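Local coordinates for monoacylglycerol lipase (Palaeococcus ferrophilus, PDB 6QE2), which hydrolyses monoacylglycerols to glycerol and free fatty acids, and probably does so with the serine nucleophile of an alpha/beta-hydrolase fold, at residues 31-41 with 246-257. Residues are numbered along the deposited sequence; the frame is centred on the assembly and turned at random. Where two conformers were deposited one is given.
Sequences KLIELLNGAGF and HRAIVEWLVSHS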
loop_
_atom_site.group_PDB
_atom_site.type_symbol
_atom_site.label_atom_id
_atom_site.label_comp_id
_atom_site.label_asym_id
_atom_site.label_seq_id
_atom_site.Cartn_x
_atom_site.Cartn_y
_atom_site.Cartn_z
ATOM N N LYS A 31 1.430 -14.656 5.209
ATOM C CA LYS A 31 2.137 -15.481 4.235
ATOM C C LYS A 31 3.377 -14.772 3.702
ATOM O O LYS A 31 4.468 -15.353 3.655
ATOM C CB LYS A 31 1.194 -15.864 3.092
ATOM C CG LYS A 31 1.813 -16.769 2.033
ATOM C CD LYS A 31 2.121 -18.145 2.606
ATOM C CE LYS A 31 2.491 -19.135 1.511
ATOM N NZ LYS A 31 2.556 -20.526 2.040
ATOM N N LEU A 32 3.235 -13.501 3.306
ATOM C CA LEU A 32 4.380 -12.769 2.770
ATOM C C LEU A 32 5.446 -12.549 3.835
ATOM O O LEU A 32 6.646 -12.639 3.546
ATOM C CB LEU A 32 3.927 -11.430 2.181
ATOM C CG LEU A 32 5.036 -10.494 1.690
ATOM C CD1 LEU A 32 5.824 -11.097 0.525
ATOM C CD2 LEU A 32 4.440 -9.146 1.287
ATOM N N ILE A 33 5.031 -12.235 5.064
ATOM C CA ILE A 33 5.989 -12.040 6.149
ATOM C C ILE A 33 6.792 -13.313 6.370
ATOM O O ILE A 33 8.020 -13.277 6.514
ATOM C CB ILE A 33 5.264 -11.606 7.437
ATOM C CG1 ILE A 33 4.683 -10.201 7.277
ATOM C CG2 ILE A 33 6.210 -11.661 8.636
ATOM C CD1 ILE A 33 3.669 -9.850 8.348
ATOM N N GLU A 34 6.107 -14.459 6.388
ATOM C CA GLU A 34 6.785 -15.733 6.599
ATOM C C GLU A 34 7.791 -16.011 5.488
ATOM O O GLU A 34 8.921 -16.441 5.756
ATOM C CB GLU A 34 5.745 -16.854 6.677
ATOM C CG GLU A 34 6.302 -18.254 6.897
ATOM C CD GLU A 34 5.207 -19.283 7.140
ATOM O OE1 GLU A 34 4.572 -19.735 6.162
ATOM O OE2 GLU A 34 4.966 -19.626 8.317
ATOM N N LEU A 35 7.402 -15.761 4.236
ATOM C CA LEU A 35 8.317 -15.981 3.120
ATOM C C LEU A 35 9.516 -15.040 3.188
ATOM O O LEU A 35 10.656 -15.459 2.959
ATOM C CB LEU A 35 7.574 -15.824 1.791
ATOM C CG LEU A 35 6.535 -16.904 1.465
ATOM C CD1 LEU A 35 5.702 -16.529 0.236
ATOM C CD2 LEU A 35 7.171 -18.275 1.286
ATOM N N LEU A 36 9.283 -13.765 3.507
ATOM C CA LEU A 36 10.394 -12.821 3.606
ATOM C C LEU A 36 11.345 -13.192 4.737
ATOM O O LEU A 36 12.566 -13.076 4.587
ATOM C CB LEU A 36 9.872 -11.401 3.809
ATOM C CG LEU A 36 9.171 -10.785 2.606
ATOM C CD1 LEU A 36 8.532 -9.451 2.990
ATOM C CD2 LEU A 36 10.162 -10.599 1.478
ATOM N N ASN A 37 10.804 -13.598 5.888
ATOM C CA ASN A 37 11.661 -14.051 6.982
ATOM C C ASN A 37 12.462 -15.273 6.559
ATOM O O ASN A 37 13.653 -15.385 6.873
ATOM C CB ASN A 37 10.838 -14.384 8.227
ATOM C CG ASN A 37 10.248 -13.159 8.902
ATOM O OD1 ASN A 37 9.307 -13.276 9.682
ATOM N ND2 ASN A 37 10.799 -11.986 8.612
ATOM N N GLY A 38 11.812 -16.209 5.863
ATOM C CA GLY A 38 12.498 -17.394 5.376
ATOM C C GLY A 38 13.626 -17.091 4.411
ATOM O O GLY A 38 14.567 -17.879 4.285
ATOM N N ALA A 39 13.538 -15.973 3.700
ATOM C CA ALA A 39 14.579 -15.555 2.770
ATOM C C ALA A 39 15.663 -14.704 3.421
ATOM O O ALA A 39 16.629 -14.340 2.744
ATOM C CB ALA A 39 13.964 -14.789 1.596
ATOM N N GLY A 40 15.524 -14.363 4.701
ATOM C CA GLY A 40 16.540 -13.624 5.422
ATOM C C GLY A 40 16.238 -12.167 5.715
ATOM O O GLY A 40 17.140 -11.448 6.166
ATOM N N PHE A 41 15.004 -11.715 5.510
ATOM C CA PHE A 41 14.630 -10.343 5.824
ATOM C C PHE A 41 13.930 -10.275 7.172
ATOM O O PHE A 41 13.193 -11.185 7.563
ATOM C CB PHE A 41 13.694 -9.762 4.760
ATOM C CG PHE A 41 14.336 -9.572 3.429
ATOM C CD1 PHE A 41 14.221 -10.544 2.452
ATOM C CD2 PHE A 41 15.062 -8.429 3.151
ATOM C CE1 PHE A 41 14.814 -10.377 1.227
ATOM C CE2 PHE A 41 15.654 -8.258 1.913
ATOM C CZ PHE A 41 15.532 -9.234 0.959
ATOM N N HIS A 246 3.846 -13.733 -4.831
ATOM C CA HIS A 246 4.700 -13.759 -3.652
ATOM C C HIS A 246 6.156 -14.005 -4.032
ATOM O O HIS A 246 7.065 -13.385 -3.487
ATOM C CB HIS A 246 4.224 -14.818 -2.659
ATOM C CG HIS A 246 3.072 -14.377 -1.813
ATOM N ND1 HIS A 246 1.763 -14.679 -2.117
ATOM C CD2 HIS A 246 3.034 -13.653 -0.670
ATOM C CE1 HIS A 246 0.969 -14.162 -1.198
ATOM N NE2 HIS A 246 1.715 -13.534 -0.308
ATOM N N ARG A 247 6.363 -14.915 -4.977
ATOM C CA ARG A 247 7.702 -15.262 -5.434
ATOM C C ARG A 247 8.431 -14.097 -6.096
ATOM O O ARG A 247 9.622 -13.904 -5.878
ATOM C CB ARG A 247 7.660 -16.471 -6.370
ATOM C CG ARG A 247 9.014 -16.856 -6.941
ATOM C CD ARG A 247 9.036 -18.300 -7.420
ATOM N NE ARG A 247 7.873 -18.634 -8.234
ATOM C CZ ARG A 247 6.837 -19.347 -7.802
ATOM N NH1 ARG A 247 6.818 -19.811 -6.560
ATOM N NH2 ARG A 247 5.820 -19.599 -8.614
ATOM N N ALA A 248 7.714 -13.321 -6.902
ATOM C CA ALA A 248 8.316 -12.182 -7.583
ATOM C C ALA A 248 8.787 -11.138 -6.596
ATOM O O ALA A 248 9.821 -10.545 -6.766
ATOM C CB ALA A 248 7.336 -11.556 -8.552
ATOM N N ILE A 249 7.991 -10.903 -5.573
ATOM C CA ILE A 249 8.351 -9.929 -4.573
ATOM C C ILE A 249 9.623 -10.363 -3.858
ATOM O O ILE A 249 10.570 -9.616 -3.768
ATOM C CB ILE A 249 7.210 -9.746 -3.568
ATOM C CG1 ILE A 249 6.068 -8.991 -4.230
ATOM C CG2 ILE A 249 7.683 -9.000 -2.342
ATOM C CD1 ILE A 249 4.726 -9.263 -3.611
ATOM N N VAL A 250 9.640 -11.591 -3.368
ATOM C CA VAL A 250 10.807 -12.087 -2.659
ATOM C C VAL A 250 12.044 -12.083 -3.541
ATOM O O VAL A 250 13.088 -11.620 -3.140
ATOM C CB VAL A 250 10.583 -13.486 -2.076
ATOM C CG1 VAL A 250 11.837 -13.967 -1.378
ATOM C CG2 VAL A 250 9.426 -13.469 -1.101
ATOM N N GLU A 251 11.917 -12.600 -4.749
ATOM C CA GLU A 251 13.059 -12.631 -5.657
ATOM C C GLU A 251 13.600 -11.234 -5.926
ATOM O O GLU A 251 14.817 -11.030 -5.951
ATOM C CB GLU A 251 12.682 -13.323 -6.970
ATOM C CG GLU A 251 12.527 -14.829 -6.843
ATOM C CD GLU A 251 12.284 -15.522 -8.173
ATOM O OE1 GLU A 251 12.250 -14.832 -9.216
ATOM O OE2 GLU A 251 12.127 -16.760 -8.172
ATOM N N TRP A 252 12.712 -10.254 -6.138
ATOM C CA TRP A 252 13.170 -8.891 -6.384
ATOM C C TRP A 252 13.914 -8.338 -5.174
ATOM O O TRP A 252 14.975 -7.714 -5.313
ATOM C CB TRP A 252 11.975 -8.001 -6.740
ATOM C CG TRP A 252 12.315 -6.619 -7.227
ATOM C CD1 TRP A 252 12.450 -6.224 -8.524
ATOM C CD2 TRP A 252 12.513 -5.443 -6.428
ATOM N NE1 TRP A 252 12.741 -4.883 -8.588
ATOM C CE2 TRP A 252 12.785 -4.378 -7.315
ATOM C CE3 TRP A 252 12.501 -5.189 -5.050
ATOM C CZ2 TRP A 252 13.036 -3.080 -6.874
ATOM C CZ3 TRP A 252 12.748 -3.900 -4.612
ATOM C CH2 TRP A 252 13.014 -2.860 -5.519
ATOM N N LEU A 253 13.380 -8.569 -3.973
ATOM C CA LEU A 253 14.039 -8.071 -2.772
ATOM C C LEU A 253 15.383 -8.759 -2.555
ATOM O O LEU A 253 16.373 -8.104 -2.213
ATOM C CB LEU A 253 13.123 -8.259 -1.565
ATOM C CG LEU A 253 11.943 -7.279 -1.592
ATOM C CD1 LEU A 253 10.884 -7.703 -0.597
ATOM C CD2 LEU A 253 12.425 -5.859 -1.301
ATOM N N VAL A 254 15.435 -10.075 -2.768
ATOM C CA VAL A 254 16.691 -10.812 -2.641
ATOM C C VAL A 254 17.725 -10.270 -3.625
ATOM O O VAL A 254 18.882 -10.014 -3.265
ATOM C CB VAL A 254 16.453 -12.319 -2.842
ATOM C CG1 VAL A 254 17.772 -13.046 -3.056
ATOM C CG2 VAL A 254 15.723 -12.909 -1.643
ATOM N N SER A 255 17.320 -10.067 -4.881
ATOM C CA SER A 255 18.269 -9.595 -5.882
ATOM C C SER A 255 18.746 -8.174 -5.611
ATOM O O SER A 255 19.818 -7.796 -6.093
ATOM C CB SER A 255 17.660 -9.691 -7.285
ATOM O OG SER A 255 16.698 -8.676 -7.512
ATOM N N HIS A 256 17.984 -7.363 -4.846
ATOM C CA HIS A 256 18.393 -5.999 -4.545
ATOM C C HIS A 256 19.027 -5.862 -3.177
ATOM O O HIS A 256 19.411 -4.750 -2.781
ATOM C CB HIS A 256 17.199 -5.041 -4.656
ATOM C CG HIS A 256 16.817 -4.768 -6.075
ATOM N ND1 HIS A 256 16.047 -5.634 -6.819
ATOM C CD2 HIS A 256 17.188 -3.776 -6.912
ATOM C CE1 HIS A 256 15.919 -5.155 -8.043
ATOM N NE2 HIS A 256 16.609 -4.031 -8.122
ATOM N N SER A 257 19.153 -6.957 -2.448
ATOM C CA SER A 257 19.775 -6.925 -1.123
ATOM C C SER A 257 21.258 -6.618 -1.262
ATOM O O SER A 257 21.979 -7.456 -1.805
ATOM C CB SER A 257 19.627 -8.264 -0.441
ATOM O OG SER A 257 18.297 -8.603 -0.235
HETATM O O HOH W 1 0.649 -12.445 2.190
#
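Leu-36 and Val-250 lie alongside each other, head to tail, where helices 31-38 and 246-256 run side by side, their axes 10.2 Å apart and 34° from parallel. Here the packing is tight and wholly apolar: Leu-36 CD2 lies 3.6 Å from Leu-253 CD1, and the small Ala-39 lets its CB come within 3.7 Å of Val-250 CG1. The other methyl of beta-branched Val-250, CG2, packs against Leu-36 CD2 and Leu-35 CB. Gly-40, at positive phi in a Schellman motif, ends the first helix and turns the chain so that Phe-41 faces the second; CZ of its ring lies 3.6 Å from Leu-253 CB, with Leu-253 O at the ring edge. That carbonyl also accepts a hydrogen bond from Ser-257 OG.

Toward the start of the segments the contact stays close but turns partly polar. A chi1 of -80° lays the buried His-246 ring beside helix 31-38, its edge to Leu-32 CB. The solvent side is looser: Lys-31 CG makes a CH-pi contact over one ring face before the exposed chain leads away, and partly exposed Leu-35 brings CD1 to 3.7 Å from His-246 CB. A water joins His-246 NE2 to Leu-32 N; ND1 is hydrogen-bonded to Gly-242 O, so both ring nitrogens are engaged. Leu-32 and Ile-249 touch Phe-84 and Leu-253 touches Phe-82, both of strand 82-86, and Leu-36 touches Val-43 of strand 42-46, so the two helices lie together against the central sheet of the alpha/beta-hydrolase fold.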